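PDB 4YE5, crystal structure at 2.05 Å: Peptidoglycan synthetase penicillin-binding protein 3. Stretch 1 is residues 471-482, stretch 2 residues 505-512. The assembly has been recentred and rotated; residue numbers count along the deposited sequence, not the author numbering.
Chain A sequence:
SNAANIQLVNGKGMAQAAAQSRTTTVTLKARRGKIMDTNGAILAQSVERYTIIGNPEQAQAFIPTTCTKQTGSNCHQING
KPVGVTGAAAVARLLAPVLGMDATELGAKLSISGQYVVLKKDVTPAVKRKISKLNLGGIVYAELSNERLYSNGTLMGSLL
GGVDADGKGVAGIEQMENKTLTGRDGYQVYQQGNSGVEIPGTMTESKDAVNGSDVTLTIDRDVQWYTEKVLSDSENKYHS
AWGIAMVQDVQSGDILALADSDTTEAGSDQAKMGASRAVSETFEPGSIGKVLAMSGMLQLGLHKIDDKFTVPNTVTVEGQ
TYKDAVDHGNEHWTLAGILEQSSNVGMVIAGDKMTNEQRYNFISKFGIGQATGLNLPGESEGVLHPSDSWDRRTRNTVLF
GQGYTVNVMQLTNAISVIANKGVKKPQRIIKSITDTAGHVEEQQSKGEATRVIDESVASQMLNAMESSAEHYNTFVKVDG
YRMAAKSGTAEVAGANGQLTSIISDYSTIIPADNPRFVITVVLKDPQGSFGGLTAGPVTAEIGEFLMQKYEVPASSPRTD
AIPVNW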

ATOM      1  N   HIS A 471     -29.176  -1.351  14.859  1.00 22.90           N
ATOM      2  CA  HIS A 471     -29.178  -2.368  15.911  1.00 26.31           C
ATOM      3  C   HIS A 471     -28.138  -2.074  17.022  1.00 20.84           C
ATOM      4  O   HIS A 471     -28.330  -2.468  18.171  1.00 24.46           O
ATOM      5  N   TYR A 472     -27.058  -1.375  16.670  1.00 20.55           N
ATOM      6  CA  TYR A 472     -25.974  -1.043  17.609  1.00 16.16           C
ATOM      7  C   TYR A 472     -25.874   0.453  17.929  1.00 19.07           C
ATOM      8  O   TYR A 472     -24.859   0.913  18.451  1.00 19.84           O
ATOM      9  N   ASN A 473     -26.927   1.212  17.653  1.00 17.14           N
ATOM     10  CA  ASN A 473     -26.798   2.657  17.765  1.00 21.80           C
ATOM     11  C   ASN A 473     -26.785   3.179  19.200  1.00 24.92           C
ATOM     12  O   ASN A 473     -26.641   4.379  19.407  1.00 26.12           O
ATOM     13  N   THR A 474     -26.932   2.291  20.186  1.00 25.30           N
ATOM     14  CA  THR A 474     -26.762   2.704  21.582  1.00 26.88           C
ATOM     15  C   THR A 474     -25.285   2.976  21.901  1.00 24.04           C
ATOM     16  O   THR A 474     -24.979   3.686  22.861  1.00 24.79           O
ATOM     17  N   PHE A 475     -24.369   2.409  21.108  1.00 20.82           N
ATOM     18  CA  PHE A 475     -22.932   2.605  21.347  1.00 18.85           C
ATOM     19  C   PHE A 475     -22.095   2.869  20.082  1.00 21.48           C
ATOM     20  O   PHE A 475     -20.884   3.119  20.171  1.00 19.78           O
ATOM     21  N   VAL A 476     -22.724   2.813  18.907  1.00 20.96           N
ATOM     22  CA  VAL A 476     -22.000   3.113  17.656  1.00 20.06           C
ATOM     23  C   VAL A 476     -22.761   4.234  16.937  1.00 20.63           C
ATOM     24  O   VAL A 476     -23.862   4.022  16.433  1.00 18.24           O
ATOM     25  N   LYS A 477     -22.183   5.429  16.915  1.00 20.03           N
ATOM     26  CA  LYS A 477     -22.895   6.621  16.462  1.00 20.30           C
ATOM     27  C   LYS A 477     -21.919   7.577  15.809  1.00 22.79           C
ATOM     28  O   LYS A 477     -20.818   7.746  16.302  1.00 17.61           O
ATOM     29  N   VAL A 478     -22.341   8.229  14.727  1.00 18.77           N
ATOM     30  CA  VAL A 478     -21.641   9.404  14.239  1.00 18.74           C
ATOM     31  C   VAL A 478     -22.716  10.472  14.125  1.00 22.91           C
ATOM     32  O   VAL A 478     -23.569  10.410  13.232  1.00 24.61           O
ATOM     33  N   ASP A 479     -22.693  11.426  15.054  1.00 22.15           N
ATOM     34  CA  ASP A 479     -23.792  12.381  15.199  1.00 28.73           C
ATOM     35  C   ASP A 479     -24.070  13.130  13.895  1.00 25.82           C
ATOM     36  O   ASP A 479     -23.153  13.689  13.289  1.00 26.11           O
ATOM     37  N   GLY A 480     -25.323  13.095  13.459  1.00 27.51           N
ATOM     38  CA  GLY A 480     -25.736  13.762  12.236  1.00 32.60           C
ATOM     39  C   GLY A 480     -25.695  12.874  10.998  1.00 32.77           C
ATOM     40  O   GLY A 480     -26.113  13.287   9.924  1.00 27.12           O
ATOM     41  N   TYR A 481     -25.195  11.647  11.118  1.00 24.29           N
ATOM     42  CA  TYR A 481     -25.023  10.843   9.907  1.00 22.14           C
ATOM     43  C   TYR A 481     -25.612   9.449  10.007  1.00 27.52           C
ATOM     44  O   TYR A 481     -25.426   8.751  11.009  1.00 29.17           O
ATOM     45  N   ARG A 482     -26.297   9.035   8.952  1.00 23.60           N
ATOM     46  CA  ARG A 482     -26.805   7.665   8.862  1.00 23.12           C
ATOM     47  C   ARG A 482     -25.691   6.730   8.412  1.00 23.18           C
ATOM     48  O   ARG A 482     -24.899   7.107   7.555  1.00 21.02           O
ATOM     49  N   ASP A 505     -14.769  -7.722  13.673  1.00 16.88           N
ATOM     50  CA  ASP A 505     -14.711  -6.932  12.443  1.00 14.60           C
ATOM     51  C   ASP A 505     -15.974  -6.124  12.263  1.00 16.15           C
ATOM     52  O   ASP A 505     -17.030  -6.452  12.818  1.00 11.56           O
ATOM     53  N   TYR A 506     -15.864  -5.050  11.497  1.00 12.88           N
ATOM     54  CA  TYR A 506     -16.974  -4.127  11.370  1.00 14.23           C
ATOM     55  C   TYR A 506     -16.694  -3.305  10.140  1.00 15.72           C
ATOM     56  O   TYR A 506     -15.587  -2.819   9.970  1.00 14.78           O
ATOM     57  N   SER A 507     -17.687  -3.171   9.272  1.00 12.18           N
ATOM     58  CA  SER A 507     -17.507  -2.415   8.059  1.00 13.43           C
ATOM     59  C   SER A 507     -18.716  -1.504   7.879  1.00 17.21           C
ATOM     60  O   SER A 507     -19.866  -1.948   7.938  1.00 17.04           O
ATOM     61  N   THR A 508     -18.430  -0.226   7.659  1.00 16.40           N
ATOM     62  CA  THR A 508     -19.441   0.804   7.633  1.00 13.34           C
ATOM     63  C   THR A 508     -19.419   1.591   6.321  1.00 12.56           C
ATOM     64  O   THR A 508     -18.349   1.970   5.826  1.00 15.11           O
ATOM     65  N   ILE A 509     -20.604   1.845   5.783  1.00 13.87           N
ATOM     66  CA  ILE A 509     -20.775   2.721   4.623  1.00 15.92           C
ATOM     67  C   ILE A 509     -21.343   4.017   5.166  1.00 20.77           C
ATOM     68  O   ILE A 509     -22.326   3.996   5.897  1.00 17.85           O
ATOM     69  N   ILE A 510     -20.728   5.146   4.832  1.00 13.32           N
ATOM     70  CA  ILE A 510     -21.159   6.402   5.427  1.00 16.19           C
ATOM     71  C   ILE A 510     -21.002   7.585   4.439  1.00 16.01           C
ATOM     72  O   ILE A 510     -20.055   7.615   3.656  1.00 20.35           O
ATOM     73  N   PRO A 511     -21.985   8.511   4.397  1.00 18.77           N
ATOM     74  CA  PRO A 511     -23.322   8.372   5.005  1.00 19.55           C
ATOM     75  C   PRO A 511     -24.194   7.434   4.179  1.00 26.99           C
ATOM     76  O   PRO A 511     -24.035   7.394   2.952  1.00 22.45           O
ATOM     77  N   ALA A 512     -25.095   6.699   4.832  1.00 21.43           N
ATOM     78  CA  ALA A 512     -25.928   5.719   4.128  1.00 23.93           C
ATOM     79  C   ALA A 512     -26.767   6.325   2.996  1.00 28.09           C
ATOM     80  O   ALA A 512     -27.049   5.658   1.999  1.00 23.88           O
TER

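A single hydrogen bond joins the two stretches, and it lies beside a cis peptide bond: the backbone N of Ala512 donates to the carbonyl O of Arg482 at 2.8 Å, with a nearly straight N-H...O angle of 164°, just after the cis linkage between Ile510 and Pro511. The same carbonyl also receives a CA-H...O contact, Pro511 CA to Arg482 O at 3.3 Å, so one oxygen gathers two consecutive residues where the strand 505-510 has given way to loop. Here the backbones come close, with the CA atoms of Arg482 and Ala512 5.2 Å apart, and the side chains meet as well: Arg482 CB lies 4.0 Å from Ala512 CB. The Ala512 methyl points toward stretch 1. Arg482 leaves sideways with chi1 m, chi2 t and chi3 p, and its guanidinium is hydrogen-bonded elsewhere in the structure.

Most of the rest is side-chain packing. Ile510 starts out sideways, but its extended t,t rotamer brings the end of the chain nearer to stretch 1. Ile510 CD1 sits 4.1 Å from Val478 CG2 (chi1 t) and 4.3 Å from Tyr481 CB, so a single methyl touches the first and last residues of the type II turn from Val478 to Tyr481. That turn is closed by Tyr481 N donating to Val478 O at 2.9 Å. Gly480, within it, has phi/psi of 93/-5, where a CB would jam against the carbonyl O of Asp479. Tyr481 points toward stretch 2 with chi1 m; its ring offers an edge to Pro511, with Tyr481 CD2 4.3 Å from Pro511 CB, while its hydroxyl is hydrogen-bonded elsewhere in the structure.

Farther back along the strand, Tyr506 (chi1 t) points toward stretch 1 and reaches it with the far end of its ring. Tyr506 OH lies 3.8 Å from Val476 CG1 and 4.1 Å from Tyr472 CD2, both carbon atoms, so the hydroxyl makes van der Waals contacts here. The ring carbons follow closely: Tyr506 CZ is 4.2 Å from Val476 CG1, and Tyr506 CE2 is 4.3 Å from Tyr472 CD2, which sits at the edge of the Tyr506 ring. Val476 (chi1 t) and Tyr472 (chi1 m) both point toward the strand. Between them the chain folds back tightly, Phe475 N and Val476 N both donating to Tyr472 O, at 3.1 and 2.9 Å. Lys477 NZ donates to Asn473 O at 2.8 Å, and neither residue touches stretch 2.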

ATOM      1  CB  HIS A 471     -28.943  -3.754  15.291  1.00 22.06           C
ATOM      2  CG  HIS A 471     -29.174  -4.886  16.239  1.00 28.98           C
ATOM      3  ND1 HIS A 471     -30.432  -5.374  16.520  1.00 33.17           N
ATOM      4  CD2 HIS A 471     -28.309  -5.625  16.975  1.00 27.86           C
ATOM      5  CE1 HIS A 471     -30.332  -6.370  17.385  1.00 37.48           C
ATOM      6  NE2 HIS A 471     -29.056  -6.544  17.676  1.00 29.63           N
ATOM      7  CB  TYR A 472     -24.619  -1.557  17.068  1.00 15.01           C
ATOM      8  CG  TYR A 472     -24.641  -3.068  16.916  1.00 18.75           C
ATOM      9  CD1 TYR A 472     -24.907  -3.874  18.010  1.00 19.53           C
ATOM     10  CD2 TYR A 472     -24.449  -3.676  15.678  1.00 23.03           C
ATOM     11  CE1 TYR A 472     -24.943  -5.243  17.901  1.00 21.14           C
ATOM     12  CE2 TYR A 472     -24.490  -5.055  15.555  1.00 21.35           C
ATOM     13  CZ  TYR A 472     -24.749  -5.827  16.666  1.00 22.49           C
ATOM     14  OH  TYR A 472     -24.809  -7.191  16.565  1.00 23.95           O
ATOM     15  CB  ASN A 473     -27.816   3.420  16.879  1.00 19.72           C
ATOM     16  CG  ASN A 473     -29.243   3.289  17.362  1.00 26.66           C
ATOM     17  OD1 ASN A 473     -29.510   2.666  18.377  1.00 29.17           O
ATOM     18  ND2 ASN A 473     -30.182   3.893  16.621  1.00 29.88           N
ATOM     19  CB  THR A 474     -27.323   1.664  22.591  1.00 23.86           C
ATOM     20  OG1 THR A 474     -26.809   0.373  22.257  1.00 23.44           O
ATOM     21  CG2 THR A 474     -28.864   1.617  22.541  1.00 26.87           C
ATOM     22  CB  PHE A 475     -22.332   1.450  22.180  1.00 18.40           C
ATOM     23  CG  PHE A 475     -22.302   0.130  21.463  1.00 17.22           C
ATOM     24  CD1 PHE A 475     -23.458  -0.649  21.349  1.00 16.71           C
ATOM     25  CD2 PHE A 475     -21.128  -0.336  20.904  1.00 19.60           C
ATOM     26  CE1 PHE A 475     -23.421  -1.863  20.678  1.00 17.13           C
ATOM     27  CE2 PHE A 475     -21.087  -1.547  20.234  1.00 19.26           C
ATOM     28  CZ  PHE A 475     -22.225  -2.304  20.108  1.00 16.02           C
ATOM     29  CB  VAL A 476     -21.862   1.879  16.728  1.00 18.83           C
ATOM     30  CG1 VAL A 476     -20.982   2.219  15.487  1.00 13.31           C
ATOM     31  CG2 VAL A 476     -21.283   0.679  17.476  1.00 16.37           C
ATOM     32  CB  LYS A 477     -23.499   7.397  17.648  1.00 28.92           C
ATOM     33  CG  LYS A 477     -24.792   6.872  18.258  1.00 37.17           C
ATOM     34  CD  LYS A 477     -25.368   7.930  19.222  1.00 41.38           C
ATOM     35  CE  LYS A 477     -26.425   7.361  20.216  1.00 40.45           C
ATOM     36  NZ  LYS A 477     -25.850   6.347  21.203  1.00 27.66           N
ATOM     37  CB  VAL A 478     -20.945   9.196  12.868  1.00 22.66           C
ATOM     38  CG1 VAL A 478     -20.285  10.516  12.413  1.00 26.03           C
ATOM     39  CG2 VAL A 478     -19.884   8.119  12.951  1.00 22.25           C
ATOM     40  CB  ASP A 479     -23.509  13.385  16.313  1.00 33.37           C
ATOM     41  CG  ASP A 479     -24.692  14.311  16.565  1.00 40.62           C
ATOM     42  OD1 ASP A 479     -25.821  13.788  16.663  1.00 40.75           O
ATOM     43  OD2 ASP A 479     -24.503  15.548  16.651  1.00 45.55           O
ATOM     44  CB  TYR A 481     -23.533  10.756   9.534  1.00 21.75           C
ATOM     45  CG  TYR A 481     -22.918  12.129   9.283  1.00 26.65           C
ATOM     46  CD1 TYR A 481     -22.393  12.882  10.330  1.00 26.84           C
ATOM     47  CD2 TYR A 481     -22.884  12.672   8.009  1.00 21.06           C
ATOM     48  CE1 TYR A 481     -21.847  14.140  10.111  1.00 25.98           C
ATOM     49  CE2 TYR A 481     -22.333  13.935   7.783  1.00 23.87           C
ATOM     50  CZ  TYR A 481     -21.823  14.660   8.836  1.00 27.10           C
ATOM     51  OH  TYR A 481     -21.270  15.912   8.610  1.00 28.56           O
ATOM     52  CB  ARG A 482     -27.980   7.623   7.884  1.00 23.92           C
ATOM     53  CG  ARG A 482     -29.199   8.382   8.408  1.00 26.06           C
ATOM     54  CD  ARG A 482     -30.230   8.675   7.325  1.00 21.49           C
ATOM     55  NE  ARG A 482     -30.619   7.496   6.558  1.00 23.16           N
ATOM     56  CZ  ARG A 482     -31.374   7.552   5.461  1.00 29.32           C
ATOM     57  NH1 ARG A 482     -31.831   8.724   5.022  1.00 26.74           N
ATOM     58  NH2 ARG A 482     -31.683   6.443   4.809  1.00 29.39           N
ATOM     59  CB  ASP A 505     -14.334  -7.750  11.179  1.00 11.16           C
ATOM     60  CG  ASP A 505     -15.318  -8.877  10.843  1.00 18.95           C
ATOM     61  OD1 ASP A 505     -16.271  -9.108  11.599  1.00 17.82           O
ATOM     62  OD2 ASP A 505     -15.124  -9.565   9.799  1.00 15.42           O
ATOM     63  CB  TYR A 506     -17.048  -3.218  12.616  1.00 10.31           C
ATOM     64  CG  TYR A 506     -18.427  -2.600  12.880  1.00 12.59           C
ATOM     65  CD1 TYR A 506     -18.841  -1.435  12.215  1.00 14.43           C
ATOM     66  CD2 TYR A 506     -19.295  -3.162  13.818  1.00 13.86           C
ATOM     67  CE1 TYR A 506     -20.125  -0.854  12.484  1.00 15.16           C
ATOM     68  CE2 TYR A 506     -20.566  -2.592  14.082  1.00 16.97           C
ATOM     69  CZ  TYR A 506     -20.966  -1.442  13.416  1.00 21.18           C
ATOM     70  OH  TYR A 506     -22.229  -0.886  13.687  1.00 23.19           O
ATOM     71  CB  SER A 507     -17.309  -3.353   6.868  1.00 17.29           C
ATOM     72  OG  SER A 507     -16.995  -2.611   5.701  1.00 21.24           O
ATOM     73  CB  THR A 508     -19.184   1.830   8.758  1.00 24.31           C
ATOM     74  OG1 THR A 508     -19.177   1.151  10.022  1.00 28.48           O
ATOM     75  CG2 THR A 508     -20.303   2.875   8.755  1.00 23.13           C
ATOM     76  CB  ILE A 509     -21.805   2.133   3.633  1.00 12.64           C
ATOM     77  CG1 ILE A 509     -21.286   0.807   3.064  1.00 16.19           C
ATOM     78  CG2 ILE A 509     -22.110   3.140   2.538  1.00 14.64           C
ATOM     79  CD1 ILE A 509     -22.391  -0.091   2.429  1.00 12.79           C
ATOM     80  CB  ILE A 510     -20.373   6.646   6.751  1.00 18.98           C
ATOM     81  CG1 ILE A 510     -20.970   7.818   7.540  1.00 20.81           C
ATOM     82  CG2 ILE A 510     -18.873   6.889   6.474  1.00 18.84           C
ATOM     83  CD1 ILE A 510     -20.248   8.095   8.848  1.00 16.00           C
ATOM     84  CB  PRO A 511     -23.889   9.792   4.987  1.00 17.18           C
ATOM     85  CG  PRO A 511     -23.069  10.565   3.941  1.00 21.36           C
ATOM     86  CD  PRO A 511     -21.759   9.832   3.773  1.00 18.35           C
ATOM     87  CB  ALA A 512     -26.846   4.974   5.118  1.00 22.14           C
TER